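Local coordinates for In2-1 family protein, glutathione transferase lambda3 (Populus trichocarpa, PDB 4PQI) that binds glutathione and, as a monomeric Lambda-class glutathione transferase of poplar, probably carries out thiol transfer, at residues 37-42 / 62-67; 118-123 / 162-167; 181-186 / 209-214. All coordinates share one frame; numbering follows the deposited sequence.

Contact 1 (37-42 / 62-67). With GSH (glutathione), chain B.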
loop_
_atom_site.group_PDB
_atom_site.type_symbol
_atom_site.label_atom_id
_atom_site.label_comp_id
_atom_site.label_asym_id
_atom_site.label_seq_id
_atom_site.Cartn_x
_atom_site.Cartn_y
_atom_site.Cartn_z
ATOM N N THR A 37 12.002 0.392 -4.895
ATOM C CA THR A 37 10.878 1.101 -4.315
ATOM C C THR A 37 11.139 2.603 -4.227
ATOM O O THR A 37 12.209 3.076 -4.598
ATOM C CB THR A 37 10.565 0.524 -2.922
ATOM O OG1 THR A 37 9.375 1.127 -2.412
ATOM C CG2 THR A 37 11.720 0.759 -1.959
ATOM N N CYS A 38 10.128 3.338 -3.770
ATOM C CA CYS A 38 10.233 4.758 -3.453
ATOM C C CYS A 38 9.429 4.951 -2.172
ATOM O O CYS A 38 8.285 4.499 -2.078
ATOM C CB CYS A 38 9.680 5.639 -4.592
ATOM S SG CYS A 38 9.374 7.406 -4.144
ATOM N N TYR A 39 10.021 5.603 -1.179
ATOM C CA TYR A 39 9.433 5.636 0.162
ATOM C C TYR A 39 8.052 6.290 0.258
ATOM O O TYR A 39 7.303 6.017 1.194
ATOM C CB TYR A 39 10.373 6.319 1.153
ATOM C CG TYR A 39 11.575 5.502 1.567
ATOM C CD1 TYR A 39 11.447 4.184 1.990
ATOM C CD2 TYR A 39 12.855 6.059 1.533
ATOM C CE1 TYR A 39 12.567 3.442 2.373
ATOM C CE2 TYR A 39 13.968 5.334 1.914
ATOM C CZ TYR A 39 13.829 4.034 2.339
ATOM O OH TYR A 39 14.963 3.336 2.721
ATOM N N THR A 40 7.715 7.158 -0.693
ATOM C CA THR A 40 6.424 7.844 -0.636
ATOM C C THR A 40 5.422 7.290 -1.651
ATOM O O THR A 40 4.327 7.831 -1.787
ATOM C CB THR A 40 6.573 9.361 -0.872
ATOM O OG1 THR A 40 7.197 9.582 -2.144
ATOM C CG2 THR A 40 7.417 10.013 0.238
ATOM N N CYS A 41 5.799 6.239 -2.382
ATOM C CA CYS A 41 4.898 5.675 -3.381
ATOM C C CYS A 41 3.911 4.738 -2.688
ATOM O O CYS A 41 4.341 3.796 -2.000
ATOM C CB CYS A 41 5.676 4.907 -4.450
ATOM S SG CYS A 41 4.645 3.826 -5.486
ATOM N N PRO A 42 2.604 5.003 -2.856
ATOM C CA PRO A 42 1.557 4.209 -2.198
ATOM C C PRO A 42 1.428 2.795 -2.785
ATOM O O PRO A 42 1.028 1.880 -2.056
ATOM C CB PRO A 42 0.277 5.042 -2.414
ATOM C CG PRO A 42 0.553 5.857 -3.624
ATOM C CD PRO A 42 2.043 6.117 -3.647
ATOM N N LEU A 62 15.492 -3.493 0.852
ATOM C CA LEU A 62 14.946 -2.329 0.145
ATOM C C LEU A 62 16.013 -1.618 -0.720
ATOM O O LEU A 62 17.153 -1.423 -0.297
ATOM C CB LEU A 62 14.354 -1.329 1.133
ATOM C CG LEU A 62 13.251 -1.849 2.043
ATOM C CD1 LEU A 62 12.772 -0.748 2.981
ATOM C CD2 LEU A 62 12.105 -2.392 1.209
ATOM N N VAL A 63 15.627 -1.242 -1.929
ATOM C CA VAL A 63 16.437 -0.367 -2.769
ATOM C C VAL A 63 15.556 0.828 -3.105
ATOM O O VAL A 63 14.814 0.791 -4.084
ATOM C CB VAL A 63 16.851 -1.076 -4.075
ATOM C CG1 VAL A 63 17.777 -0.183 -4.901
ATOM C CG2 VAL A 63 17.523 -2.411 -3.770
ATOM N N PRO A 64 15.596 1.880 -2.264
ATOM C CA PRO A 64 14.761 3.062 -2.519
ATOM C C PRO A 64 15.397 4.028 -3.533
ATOM O O PRO A 64 16.607 4.265 -3.520
ATOM C CB PRO A 64 14.641 3.694 -1.132
ATOM C CG PRO A 64 15.985 3.392 -0.496
ATOM C CD PRO A 64 16.316 1.981 -0.979
ATOM N N LEU A 65 14.559 4.560 -4.421
ATOM C CA LEU A 65 14.992 5.417 -5.512
ATOM C C LEU A 65 14.346 6.773 -5.363
ATOM O O LEU A 65 13.254 6.891 -4.813
ATOM C CB LEU A 65 14.536 4.820 -6.858
ATOM C CG LEU A 65 14.914 3.365 -7.121
ATOM C CD1 LEU A 65 14.309 2.849 -8.440
ATOM C CD2 LEU A 65 16.443 3.234 -7.112
ATOM N N ILE A 66 15.017 7.810 -5.845
ATOM C CA ILE A 66 14.367 9.101 -5.994
ATOM C C ILE A 66 13.774 9.103 -7.395
ATOM O O ILE A 66 14.508 9.232 -8.369
ATOM C CB ILE A 66 15.370 10.261 -5.880
ATOM C CG1 ILE A 66 16.119 10.205 -4.547
ATOM C CG2 ILE A 66 14.652 11.584 -6.028
ATOM C CD1 ILE A 66 17.264 11.222 -4.461
ATOM N N LEU A 67 12.458 8.948 -7.506
ATOM C CA LEU A 67 11.828 8.818 -8.829
ATOM C C LEU A 67 11.981 10.056 -9.714
ATOM O O LEU A 67 12.121 9.931 -10.929
ATOM C CB LEU A 67 10.353 8.424 -8.708
ATOM C CG LEU A 67 10.060 7.012 -8.186
ATOM C CD1 LEU A 67 8.562 6.758 -8.168
ATOM C CD2 LEU A 67 10.773 5.961 -9.013
HETATM N N1 GSH B . 0.107 -0.450 -11.364
HETATM C CA1 GSH B . 1.411 -0.255 -10.748
HETATM C C1 GSH B . 1.489 -1.022 -9.452
HETATM O O11 GSH B . 2.546 -1.573 -9.072
HETATM O O12 GSH B . 0.479 -1.141 -8.735
HETATM C CB1 GSH B . 1.642 1.239 -10.531
HETATM C CG1 GSH B . 2.934 1.542 -9.781
HETATM C CD1 GSH B . 3.265 3.008 -9.973
HETATM O OE1 GSH B . 2.510 3.785 -10.862
HETATM N N2 GSH B . 4.262 3.558 -9.286
HETATM C CA2 GSH B . 4.574 4.960 -9.520
HETATM C C2 GSH B . 5.763 5.108 -10.425
HETATM O O2 GSH B . 6.805 4.168 -10.396
HETATM C CB2 GSH B . 4.849 5.665 -8.195
HETATM S SG2 GSH B . 3.327 6.212 -7.387
HETATM N N3 GSH B . 5.794 6.159 -11.228
HETATM C CA3 GSH B . 7.052 6.628 -11.777
HETATM C C3 GSH B . 6.997 6.598 -13.284
HETATM O O31 GSH B . 8.003 6.918 -13.965
HETATM O O32 GSH B . 5.938 6.247 -13.862
HETATM O O HOH W 1 12.548 6.692 -1.972
#
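Thr37 and Pro64 face each other at the end of the parallel pairing between strands 33-37 and 60-64 of the thioredoxin-like domain, their CA atoms 4.7 Å apart. Two backbone hydrogen bonds define the register: Thr37 N donates to Val63 O at 3.0 Å, and Thr37 O accepts from Leu65 N at 2.8 Å. Thr37 O also receives a CA-H...O contact from Pro64 CA. Beyond the strand the pairing continues through a water, which accepts from Tyr39 N and donates to Leu65 O.

The apolar part is led by the Tyr39 ring, which lies alongside Pro64 with one face over the pyrrolidine. Pro64 CB stands 3.8 Å from the centroid of the Tyr39 ring and 24° off its normal, a CH-pi contact displaced toward the rim, while Leu62 CD1 meets the ring edge. At its far end Tyr39 OH is hydrogen-bonded to Ala16 O. On the ligand side, Cys38 CB rests on Leu67 CG at 3.9 Å.

A type I turn from Cys38 to Cys41 leads into helix 42-54, with Cys41 at its N-cap, the sulfur capping a backbone N of the first turn. Cys41 SG, anti to the backbone N (chi1 165°), lies 3.3 Å from SG2 of the bound glutathione, too far for a disulfide bond. The two sulfurs are thus close but unlinked, an arrangement consistent with a cysteine-type, thiol-transferring transferase.

Contact 2 (118-123 / 162-167). With CA (calcium ion), chain D; CA (calcium ion), chain C.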
loop_
_atom_site.group_PDB
_atom_site.type_symbol
_atom_site.label_atom_id
_atom_site.label_comp_id
_atom_site.label_asym_id
_atom_site.label_seq_id
_atom_site.Cartn_x
_atom_site.Cartn_y
_atom_site.Cartn_z
ATOM N N PRO A 118 -13.551 -19.718 2.499
ATOM C CA PRO A 118 -13.858 -19.580 1.072
ATOM C C PRO A 118 -14.699 -18.349 0.735
ATOM O O PRO A 118 -14.466 -17.749 -0.321
ATOM C CB PRO A 118 -14.662 -20.843 0.767
ATOM C CG PRO A 118 -14.230 -21.818 1.788
ATOM C CD PRO A 118 -14.008 -21.011 3.028
ATOM N N ALA A 119 -15.661 -17.990 1.588
ATOM C CA ALA A 119 -16.471 -16.795 1.342
ATOM C C ALA A 119 -15.638 -15.521 1.480
ATOM O O ALA A 119 -15.855 -14.536 0.773
ATOM C CB ALA A 119 -17.676 -16.743 2.269
ATOM N N LYS A 120 -14.690 -15.539 2.405
ATOM C CA LYS A 120 -13.800 -14.404 2.587
ATOM C C LYS A 120 -12.810 -14.276 1.423
ATOM O O LYS A 120 -12.540 -13.169 0.955
ATOM C CB LYS A 120 -13.083 -14.524 3.924
ATOM C CG LYS A 120 -14.045 -14.546 5.092
ATOM C CD LYS A 120 -13.307 -14.405 6.406
ATOM C CE LYS A 120 -14.289 -14.310 7.557
ATOM N NZ LYS A 120 -13.606 -13.873 8.796
ATOM N N LYS A 121 -12.312 -15.417 0.942
ATOM C CA LYS A 121 -11.445 -15.473 -0.237
ATOM C C LYS A 121 -12.134 -14.867 -1.454
ATOM O O LYS A 121 -11.516 -14.125 -2.220
ATOM C CB LYS A 121 -11.064 -16.920 -0.566
ATOM C CG LYS A 121 -10.230 -17.639 0.487
ATOM C CD LYS A 121 -8.735 -17.447 0.270
ATOM C CE LYS A 121 -8.228 -18.210 -0.951
ATOM N NZ LYS A 121 -6.737 -18.112 -1.096
ATOM N N GLU A 122 -13.405 -15.208 -1.654
ATOM C CA GLU A 122 -14.163 -14.614 -2.749
ATOM C C GLU A 122 -14.371 -13.099 -2.620
ATOM O O GLU A 122 -14.233 -12.364 -3.601
ATOM C CB GLU A 122 -15.501 -15.320 -2.948
ATOM C CG GLU A 122 -15.364 -16.528 -3.850
ATOM C CD GLU A 122 -14.444 -16.252 -5.030
ATOM O OE1 GLU A 122 -14.804 -15.407 -5.883
ATOM O OE2 GLU A 122 -13.353 -16.861 -5.096
ATOM N N PHE A 123 -14.728 -12.636 -1.427
ATOM C CA PHE A 123 -14.890 -11.202 -1.208
ATOM C C PHE A 123 -13.581 -10.464 -1.420
ATOM O O PHE A 123 -13.577 -9.313 -1.864
ATOM C CB PHE A 123 -15.368 -10.908 0.209
ATOM C CG PHE A 123 -15.993 -9.559 0.358
ATOM C CD1 PHE A 123 -17.004 -9.164 -0.505
ATOM C CD2 PHE A 123 -15.594 -8.693 1.364
ATOM C CE1 PHE A 123 -17.605 -7.929 -0.380
ATOM C CE2 PHE A 123 -16.212 -7.442 1.501
ATOM C CZ PHE A 123 -17.206 -7.066 0.629
ATOM N N HIS A 162 -19.360 -3.763 6.164
ATOM C CA HIS A 162 -20.519 -4.382 6.820
ATOM C C HIS A 162 -20.709 -5.858 6.439
ATOM O O HIS A 162 -21.568 -6.538 6.993
ATOM C CB HIS A 162 -21.809 -3.612 6.492
ATOM C CG HIS A 162 -22.012 -2.382 7.319
ATOM N ND1 HIS A 162 -22.682 -2.401 8.524
ATOM C CD2 HIS A 162 -21.637 -1.098 7.116
ATOM C CE1 HIS A 162 -22.708 -1.182 9.028
ATOM N NE2 HIS A 162 -22.077 -0.372 8.197
ATOM N N LYS A 163 -19.910 -6.363 5.502
ATOM C CA LYS A 163 -20.105 -7.736 5.027
ATOM C C LYS A 163 -19.785 -8.790 6.121
ATOM O O LYS A 163 -20.601 -9.651 6.438
ATOM C CB LYS A 163 -19.286 -7.967 3.744
ATOM C CG LYS A 163 -19.348 -9.385 3.180
ATOM C CD LYS A 163 -20.396 -9.529 2.103
ATOM C CE LYS A 163 -20.206 -10.827 1.322
ATOM N NZ LYS A 163 -21.113 -10.898 0.139
ATOM N N PHE A 164 -18.598 -8.707 6.707
ATOM C CA PHE A 164 -18.188 -9.667 7.725
ATOM C C PHE A 164 -18.205 -9.018 9.116
ATOM O O PHE A 164 -17.515 -8.018 9.359
ATOM C CB PHE A 164 -16.816 -10.286 7.366
ATOM C CG PHE A 164 -16.843 -11.091 6.089
ATOM C CD1 PHE A 164 -17.446 -12.342 6.058
ATOM C CD2 PHE A 164 -16.308 -10.580 4.908
ATOM C CE1 PHE A 164 -17.497 -13.088 4.879
ATOM C CE2 PHE A 164 -16.356 -11.314 3.722
ATOM C CZ PHE A 164 -16.957 -12.579 3.709
ATOM N N ASP A 165 -19.004 -9.581 10.021
ATOM C CA ASP A 165 -19.225 -8.957 11.328
ATOM C C ASP A 165 -18.417 -9.551 12.477
ATOM O O ASP A 165 -18.777 -9.405 13.644
ATOM C CB ASP A 165 -20.707 -8.974 11.674
ATOM C CG ASP A 165 -21.523 -8.182 10.690
ATOM O OD1 ASP A 165 -20.913 -7.400 9.923
ATOM O OD2 ASP A 165 -22.751 -8.340 10.685
ATOM N N ASP A 166 -17.313 -10.194 12.141
ATOM C CA ASP A 166 -16.453 -10.791 13.150
ATOM C C ASP A 166 -15.196 -9.946 13.393
ATOM O O ASP A 166 -14.251 -10.405 14.026
ATOM C CB ASP A 166 -16.061 -12.209 12.731
ATOM C CG ASP A 166 -15.465 -12.260 11.331
ATOM O OD1 ASP A 166 -14.332 -12.759 11.183
ATOM O OD2 ASP A 166 -16.128 -11.812 10.374
ATOM N N GLY A 167 -15.185 -8.714 12.889
ATOM C CA GLY A 167 -14.055 -7.826 13.112
ATOM C C GLY A 167 -14.052 -6.630 12.181
ATOM O O GLY A 167 -14.852 -6.570 11.247
HETATM CA CA CA D . -23.126 -6.927 8.726
HETATM CA CA CA C . -17.038 -5.792 10.237
HETATM O O HOH W 2 -22.974 -4.778 10.077
HETATM O O HOH W 3 -19.378 -5.355 10.048
HETATM O O HOH W 4 -16.528 -3.551 10.382
HETATM O O HOH W 5 -17.538 -5.974 12.727
HETATM O O HOH W 6 -15.438 -5.687 8.338
#
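Ala119 meets Phe164 where the start of helix 118-139, in the C-terminal domain of the GST fold, packs on the calcium-binding loop after helix 151-160. Ala119 O lies 3.7 Å from Phe164 CZ, at the ring edge. Lys120, extended beyond CG, comes next: CG sits 3.9 Å from the centroid of the Phe164 ring, 20° off its normal and over one face, and NZ reaches Asp166 tip to tip. That salt bridge, Lys120 NZ to Asp166 OD1, is 2.7 Å long, on the syn side and 22° out of the carboxylate plane; NZ also bonds to Leu171 O, and OD1 accepts from Lys173 N. An alanine in place of Lys120 would probably leave Asp166 without its cationic mate and open a gap over the Phe164 face. One turn on, Phe123 offers its ring face to the edge of Phe164 in an offset edge-to-face pair, planes at 73°. Lys163 CG lies over the centre of the Phe123 ring. Of the two calcium ions here, one is bound by His162 O, both carboxylate oxygens of Asp165, a water and two atoms from elsewhere; the other takes Phe164 O at 2.4 Å, Gly167 O at 2.5 Å and four waters.

Contact 3 (181-186 / 209-214)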
loop_
_atom_site.group_PDB
_atom_site.type_symbol
_atom_site.label_atom_id
_atom_site.label_comp_id
_atom_site.label_asym_id
_atom_site.label_seq_id
_atom_site.Cartn_x
_atom_site.Cartn_y
_atom_site.Cartn_z
ATOM N N ALA A 181 -3.942 -3.349 0.640
ATOM C CA ALA A 181 -4.125 -2.783 -0.697
ATOM C C ALA A 181 -4.717 -1.369 -0.646
ATOM O O ALA A 181 -4.299 -0.482 -1.406
ATOM C CB ALA A 181 -5.014 -3.709 -1.556
ATOM N N TYR A 182 -5.668 -1.157 0.265
ATOM C CA TYR A 182 -6.387 0.117 0.341
ATOM C C TYR A 182 -5.763 1.215 1.205
ATOM O O TYR A 182 -5.843 2.411 0.868
ATOM C CB TYR A 182 -7.835 -0.124 0.783
ATOM C CG TYR A 182 -8.677 -0.621 -0.358
ATOM C CD1 TYR A 182 -9.214 0.266 -1.271
ATOM C CD2 TYR A 182 -8.897 -1.981 -0.552
ATOM C CE1 TYR A 182 -9.965 -0.176 -2.329
ATOM C CE2 TYR A 182 -9.650 -2.435 -1.617
ATOM C CZ TYR A 182 -10.178 -1.522 -2.500
ATOM O OH TYR A 182 -10.929 -1.937 -3.569
ATOM N N ILE A 183 -5.175 0.822 2.325
ATOM C CA ILE A 183 -4.721 1.806 3.307
ATOM C C ILE A 183 -3.759 2.892 2.788
ATOM O O ILE A 183 -3.881 4.039 3.202
ATOM C CB ILE A 183 -4.216 1.155 4.655
ATOM C CG1 ILE A 183 -4.092 2.207 5.762
ATOM C CG2 ILE A 183 -2.858 0.481 4.489
ATOM C CD1 ILE A 183 -5.383 2.897 6.141
ATOM N N PRO A 184 -2.816 2.560 1.871
ATOM C CA PRO A 184 -1.941 3.672 1.462
ATOM C C PRO A 184 -2.696 4.795 0.757
ATOM O O PRO A 184 -2.316 5.975 0.843
ATOM C CB PRO A 184 -0.970 3.012 0.470
ATOM C CG PRO A 184 -0.989 1.559 0.830
ATOM C CD PRO A 184 -2.414 1.298 1.223
ATOM N N PHE A 185 -3.773 4.436 0.073
ATOM C CA PHE A 185 -4.523 5.420 -0.699
ATOM C C PHE A 185 -5.520 6.154 0.196
ATOM O O PHE A 185 -5.657 7.386 0.119
ATOM C CB PHE A 185 -5.162 4.758 -1.930
ATOM C CG PHE A 185 -4.141 4.283 -2.932
ATOM C CD1 PHE A 185 -3.608 5.165 -3.871
ATOM C CD2 PHE A 185 -3.663 2.976 -2.895
ATOM C CE1 PHE A 185 -2.629 4.737 -4.777
ATOM C CE2 PHE A 185 -2.689 2.545 -3.794
ATOM C CZ PHE A 185 -2.176 3.423 -4.738
ATOM N N VAL A 186 -6.172 5.409 1.087
ATOM C CA VAL A 186 -7.069 6.022 2.056
ATOM C C VAL A 186 -6.293 6.979 2.961
ATOM O O VAL A 186 -6.757 8.085 3.225
ATOM C CB VAL A 186 -7.842 4.966 2.888
ATOM C CG1 VAL A 186 -8.608 5.649 4.060
ATOM C CG2 VAL A 186 -8.794 4.179 2.000
ATOM N N ALA A 209 -14.125 4.620 9.676
ATOM C CA ALA A 209 -13.374 5.264 10.744
ATOM C C ALA A 209 -12.725 4.234 11.673
ATOM O O ALA A 209 -11.573 4.392 12.072
ATOM C CB ALA A 209 -14.262 6.217 11.522
ATOM N N ALA A 210 -13.469 3.183 12.008
ATOM C CA ALA A 210 -12.953 2.106 12.850
ATOM C C ALA A 210 -11.811 1.385 12.152
ATOM O O ALA A 210 -10.798 1.058 12.772
ATOM C CB ALA A 210 -14.063 1.117 13.202
ATOM N N TRP A 211 -11.993 1.147 10.860
ATOM C CA TRP A 211 -10.981 0.512 10.021
ATOM C C TRP A 211 -9.648 1.284 10.025
ATOM O O TRP A 211 -8.594 0.698 10.275
ATOM C CB TRP A 211 -11.514 0.355 8.600
ATOM C CG TRP A 211 -10.557 -0.302 7.669
ATOM C CD1 TRP A 211 -10.259 -1.629 7.601
ATOM C CD2 TRP A 211 -9.766 0.343 6.666
ATOM N NE1 TRP A 211 -9.330 -1.854 6.610
ATOM C CE2 TRP A 211 -9.007 -0.658 6.027
ATOM C CE3 TRP A 211 -9.621 1.673 6.250
ATOM C CZ2 TRP A 211 -8.119 -0.373 4.987
ATOM C CZ3 TRP A 211 -8.742 1.953 5.218
ATOM C CH2 TRP A 211 -8.007 0.932 4.593
ATOM N N ILE A 212 -9.700 2.591 9.763
ATOM C CA ILE A 212 -8.483 3.419 9.791
ATOM C C ILE A 212 -7.772 3.347 11.144
ATOM O O ILE A 212 -6.550 3.157 11.212
ATOM C CB ILE A 212 -8.772 4.890 9.413
ATOM C CG1 ILE A 212 -9.233 4.972 7.962
ATOM C CG2 ILE A 212 -7.516 5.750 9.575
ATOM C CD1 ILE A 212 -9.829 6.304 7.583
ATOM N N GLU A 213 -8.547 3.477 12.218
ATOM C CA GLU A 213 -8.017 3.389 13.562
ATOM C C GLU A 213 -7.345 2.045 13.817
ATOM O O GLU A 213 -6.268 1.985 14.411
ATOM C CB GLU A 213 -9.145 3.606 14.570
ATOM C CG GLU A 213 -8.709 3.873 15.982
ATOM C CD GLU A 213 -9.891 4.231 16.874
ATOM O OE1 GLU A 213 -10.991 4.490 16.332
ATOM O OE2 GLU A 213 -9.723 4.248 18.111
ATOM N N GLU A 214 -7.976 0.963 13.374
ATOM C CA GLU A 214 -7.469 -0.365 13.692
ATOM C C GLU A 214 -6.243 -0.729 12.846
ATOM O O GLU A 214 -5.316 -1.388 13.332
ATOM C CB GLU A 214 -8.563 -1.424 13.533
ATOM C CG GLU A 214 -9.723 -1.278 14.536
ATOM C CD GLU A 214 -9.378 -1.776 15.933
ATOM O OE1 GLU A 214 -8.312 -2.402 16.115
ATOM O OE2 GLU A 214 -10.183 -1.540 16.855
#
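Helix 177-197, a core helix of the all-helical C-terminal domain of the GST fold, meets helix 206-215 here nearly at right angles. The axes of the segments 181-186 and 209-214 cross at -99° and come no closer than 11.4 Å, a separation bridged by large side chains; Trp211 spans most of it. With its CG anti to the backbone N (chi1 -179°), the indole is carried out from its helix, and the outer rim of the six-membered ring is pressed against helix 177-197, at Ile183 and Val186.

The evidence for an edge-on approach lies in what meets that rim. Ile183 N and Val186 CB both lie near the indole plane at its edge, with Val186 CG1 3.9 Å from Trp211 CZ3. Ile183 CD1 approaches obliquely, 3.6 Å from Trp211 CZ3, and Tyr182 CB reaches Trp211 CH2 at 4.0 Å. Beside the indole, Ile212 sends its CD1 to within 3.8 Å of Val186 CG1, adding a second apolar link one residue along the helix. Across the pair the contact is purely van der Waals.

Polar ends are served from elsewhere. Trp211 NE1 is hydrogen-bonded to Asp179 OD1, a bond that would restrain rotation of the indole, and Tyr182 OH to Leu127 O. Phe170 meets the rings of both Trp211 and Tyr182, while Leu157 of helix 151-160 touches Tyr182 and Val186. Such a buried, apolar crossing, with aromatic and branched side chains interleaved between steeply inclined helices, belongs to the core of the GST C-terminal helical domain.

The contacts follow one another in series, 1, 2, then 3, each closing before the next opens. Contact 1 belongs to the thioredoxin-like domain; contacts 2 and 3 lie in the helical domain, with centres about 17 Å apart and nearest atoms about 7 Å apart. Contacts 1 and 2 are far separated, about 33 Å between centres, on opposite sides of the chain's centre. The domains meet where contacts 1 and 3, centres about 21 Å apart, touch: Pro42, opening helix 42-54, packs on helix 177-197, Pro42 O 3.4 Å from Pro184 CB. The glutathione end and the calcium-binding loop thus sit at opposite sides of a single-chain assembly, with the buried helical core between.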